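Local structure of M157 (Murid herpesvirus 1, 2NYK) at residues A[47-52]-A[56-61]. The protein is an MHC class I-like viral protein of mouse cytomegalovirus that serves as a ligand for Ly49 receptors of natural killer cells. The protein carries 1 engineered substitution. Numbering follows the deposited sequence.
Sequences VVVWDV and DPKICK
With CG of Trp-50 anti to the carbonyl carbon and chi2 near -89°, the indole turns a face to Pro-57, while Lys-58, bent at chi3 (-83°), swings its ammonium back toward Asp-51. Both pairs lie across a beta hairpin whose strand 58-59 is an edge of the antiparallel sheet of the MHC class I-like platform. Pro-57 CB lies over one face of the indole in a CH-pi contact, 3.3 Å from the centroid of the five-membered ring. Proline suits this place because its compact ring offers C-H groups to the electron-rich indole, and no bond to strand 46-51 uses its nitrogen. Arg-37 makes a cation-pi contact with the indole, and the Tyr-73 ring meets it at a steep angle.

Further along, Val-49 and Lys-58 form a hydrogen-bonded pair, Val-49 N to Lys-58 O and Lys-58 N to Val-49 O both spanning 2.9 Å. The neighbouring non-hydrogen-bonded pair joins two beta-branched residues well suited to extended chain, with Val-48 CG1 4.1 Å from Ile-59 CG1. On the face of Val-49 and Lys-58, the long aliphatic stem of Lys-58 lets NZ meet Asp-51 OD2 at 2.6 Å in a salt bridge. Val-47 and Val-48 together face Ile-39 in a classic beta bulge, and Val-47 lies beside Cys-60, whose sulfur is tied to Cys-63. There Cys-60 N donates to Val-47 O over 2.9 Å, meeting the carbonyl oxygen almost head-on at a C=O...N angle of 169°.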
loop_
_atom_site.group_PDB
_atom_site.type_symbol
_atom_site.label_atom_id
_atom_site.label_comp_id
_atom_site.label_asym_id
_atom_site.label_seq_id
_atom_site.Cartn_x
_atom_site.Cartn_y
_atom_site.Cartn_z
ATOM N N VAL A 47 1.925 -4.269 -0.870
ATOM C CA VAL A 47 3.283 -4.777 -1.146
ATOM C C VAL A 47 3.306 -6.318 -1.241
ATOM O O VAL A 47 4.330 -6.927 -1.602
ATOM C CB VAL A 47 4.294 -4.258 -0.102
ATOM C CG1 VAL A 47 4.490 -2.736 -0.274
ATOM C CG2 VAL A 47 3.855 -4.605 1.297
ATOM N N VAL A 48 2.164 -6.929 -0.922
ATOM C CA VAL A 48 1.966 -8.387 -1.051
ATOM C C VAL A 48 0.543 -8.629 -1.525
ATOM O O VAL A 48 -0.417 -8.130 -0.906
ATOM C CB VAL A 48 2.164 -9.143 0.312
ATOM C CG1 VAL A 48 1.995 -10.684 0.094
ATOM C CG2 VAL A 48 3.528 -8.862 0.911
ATOM N N VAL A 49 0.395 -9.375 -2.627
ATOM C CA VAL A 49 -0.916 -9.620 -3.240
ATOM C C VAL A 49 -1.109 -11.116 -3.553
ATOM O O VAL A 49 -0.270 -11.707 -4.233
ATOM C CB VAL A 49 -1.101 -8.820 -4.563
ATOM C CG1 VAL A 49 -2.444 -9.158 -5.222
ATOM C CG2 VAL A 49 -1.008 -7.294 -4.310
ATOM N N TRP A 50 -2.200 -11.703 -3.046
ATOM C CA TRP A 50 -2.611 -13.070 -3.407
ATOM C C TRP A 50 -3.860 -12.973 -4.256
ATOM O O TRP A 50 -4.934 -12.652 -3.742
ATOM C CB TRP A 50 -2.975 -13.891 -2.172
ATOM C CG TRP A 50 -1.860 -14.476 -1.414
ATOM C CD1 TRP A 50 -1.293 -15.696 -1.620
ATOM C CD2 TRP A 50 -1.207 -13.913 -0.261
ATOM N NE1 TRP A 50 -0.311 -15.917 -0.697
ATOM C CE2 TRP A 50 -0.234 -14.841 0.153
ATOM C CE3 TRP A 50 -1.333 -12.702 0.443
ATOM C CZ2 TRP A 50 0.622 -14.601 1.246
ATOM C CZ3 TRP A 50 -0.503 -12.474 1.538
ATOM C CH2 TRP A 50 0.470 -13.415 1.924
ATOM N N ASP A 51 -3.711 -13.249 -5.548
ATOM C CA ASP A 51 -4.827 -13.303 -6.496
ATOM C C ASP A 51 -5.393 -14.707 -6.688
ATOM O O ASP A 51 -4.689 -15.704 -6.524
ATOM C CB ASP A 51 -4.396 -12.733 -7.854
ATOM C CG ASP A 51 -4.478 -11.221 -7.896
ATOM O OD1 ASP A 51 -5.556 -10.686 -7.547
ATOM O OD2 ASP A 51 -3.481 -10.563 -8.274
ATOM N N VAL A 52 -6.671 -14.768 -7.057
ATOM C CA VAL A 52 -7.358 -16.031 -7.332
ATOM C C VAL A 52 -6.640 -16.893 -8.383
ATOM O O VAL A 52 -5.960 -16.372 -9.277
ATOM C CB VAL A 52 -8.828 -15.785 -7.757
ATOM C CG1 VAL A 52 -8.904 -15.010 -9.092
ATOM C CG2 VAL A 52 -9.586 -17.113 -7.849
ATOM N N ASP A 56 1.108 -18.627 -5.841
ATOM C CA ASP A 56 2.052 -17.882 -5.005
ATOM C C ASP A 56 1.688 -16.390 -4.998
ATOM O O ASP A 56 1.193 -15.876 -5.992
ATOM C CB ASP A 56 3.487 -18.074 -5.515
ATOM C CG ASP A 56 3.864 -19.549 -5.684
ATOM O OD1 ASP A 56 3.816 -20.297 -4.682
ATOM O OD2 ASP A 56 4.220 -19.952 -6.814
ATOM N N PRO A 57 1.937 -15.692 -3.874
ATOM C CA PRO A 57 1.663 -14.256 -3.865
ATOM C C PRO A 57 2.739 -13.472 -4.603
ATOM O O PRO A 57 3.880 -13.909 -4.691
ATOM C CB PRO A 57 1.723 -13.894 -2.365
ATOM C CG PRO A 57 2.697 -14.881 -1.805
ATOM C CD PRO A 57 2.479 -16.157 -2.579
ATOM N N LYS A 58 2.374 -12.317 -5.130
ATOM C CA LYS A 58 3.370 -11.356 -5.567
ATOM C C LYS A 58 3.865 -10.642 -4.311
ATOM O O LYS A 58 3.069 -10.105 -3.554
ATOM C CB LYS A 58 2.773 -10.382 -6.577
ATOM C CG LYS A 58 2.508 -11.047 -7.932
ATOM C CD LYS A 58 1.383 -10.341 -8.698
ATOM C CE LYS A 58 0.011 -10.825 -8.248
ATOM N NZ LYS A 58 -1.065 -10.196 -9.070
ATOM N N ILE A 59 5.168 -10.712 -4.074
ATOM C CA ILE A 59 5.778 -10.153 -2.877
ATOM C C ILE A 59 6.808 -9.140 -3.340
ATOM O O ILE A 59 7.626 -9.446 -4.209
ATOM C CB ILE A 59 6.463 -11.246 -2.010
ATOM C CG1 ILE A 59 5.437 -12.302 -1.531
ATOM C CG2 ILE A 59 7.200 -10.623 -0.817
ATOM C CD1 ILE A 59 6.055 -13.491 -0.767
ATOM N N CYS A 60 6.743 -7.925 -2.801
ATOM C CA CYS A 60 7.725 -6.890 -3.143
ATOM C C CYS A 60 9.157 -7.386 -2.891
ATOM O O CYS A 60 9.412 -8.092 -1.923
ATOM C CB CYS A 60 7.428 -5.570 -2.413
ATOM S SG CYS A 60 8.284 -5.241 -0.861
ATOM N N LYS A 61 10.074 -7.012 -3.775
ATOM C CA LYS A 61 11.459 -7.498 -3.725
ATOM C C LYS A 61 12.159 -7.225 -2.406
ATOM O O LYS A 61 13.064 -7.955 -2.050
ATOM C CB LYS A 61 12.299 -6.908 -4.882
ATOM C CG LYS A 61 11.782 -7.253 -6.278
ATOM C CD LYS A 61 11.779 -8.754 -6.553
ATOM C CE LYS A 61 11.217 -9.087 -7.938
ATOM N NZ LYS A 61 11.811 -8.231 -9.032
HETATM O O HOH W 1 -2.020 -15.860 -5.042
#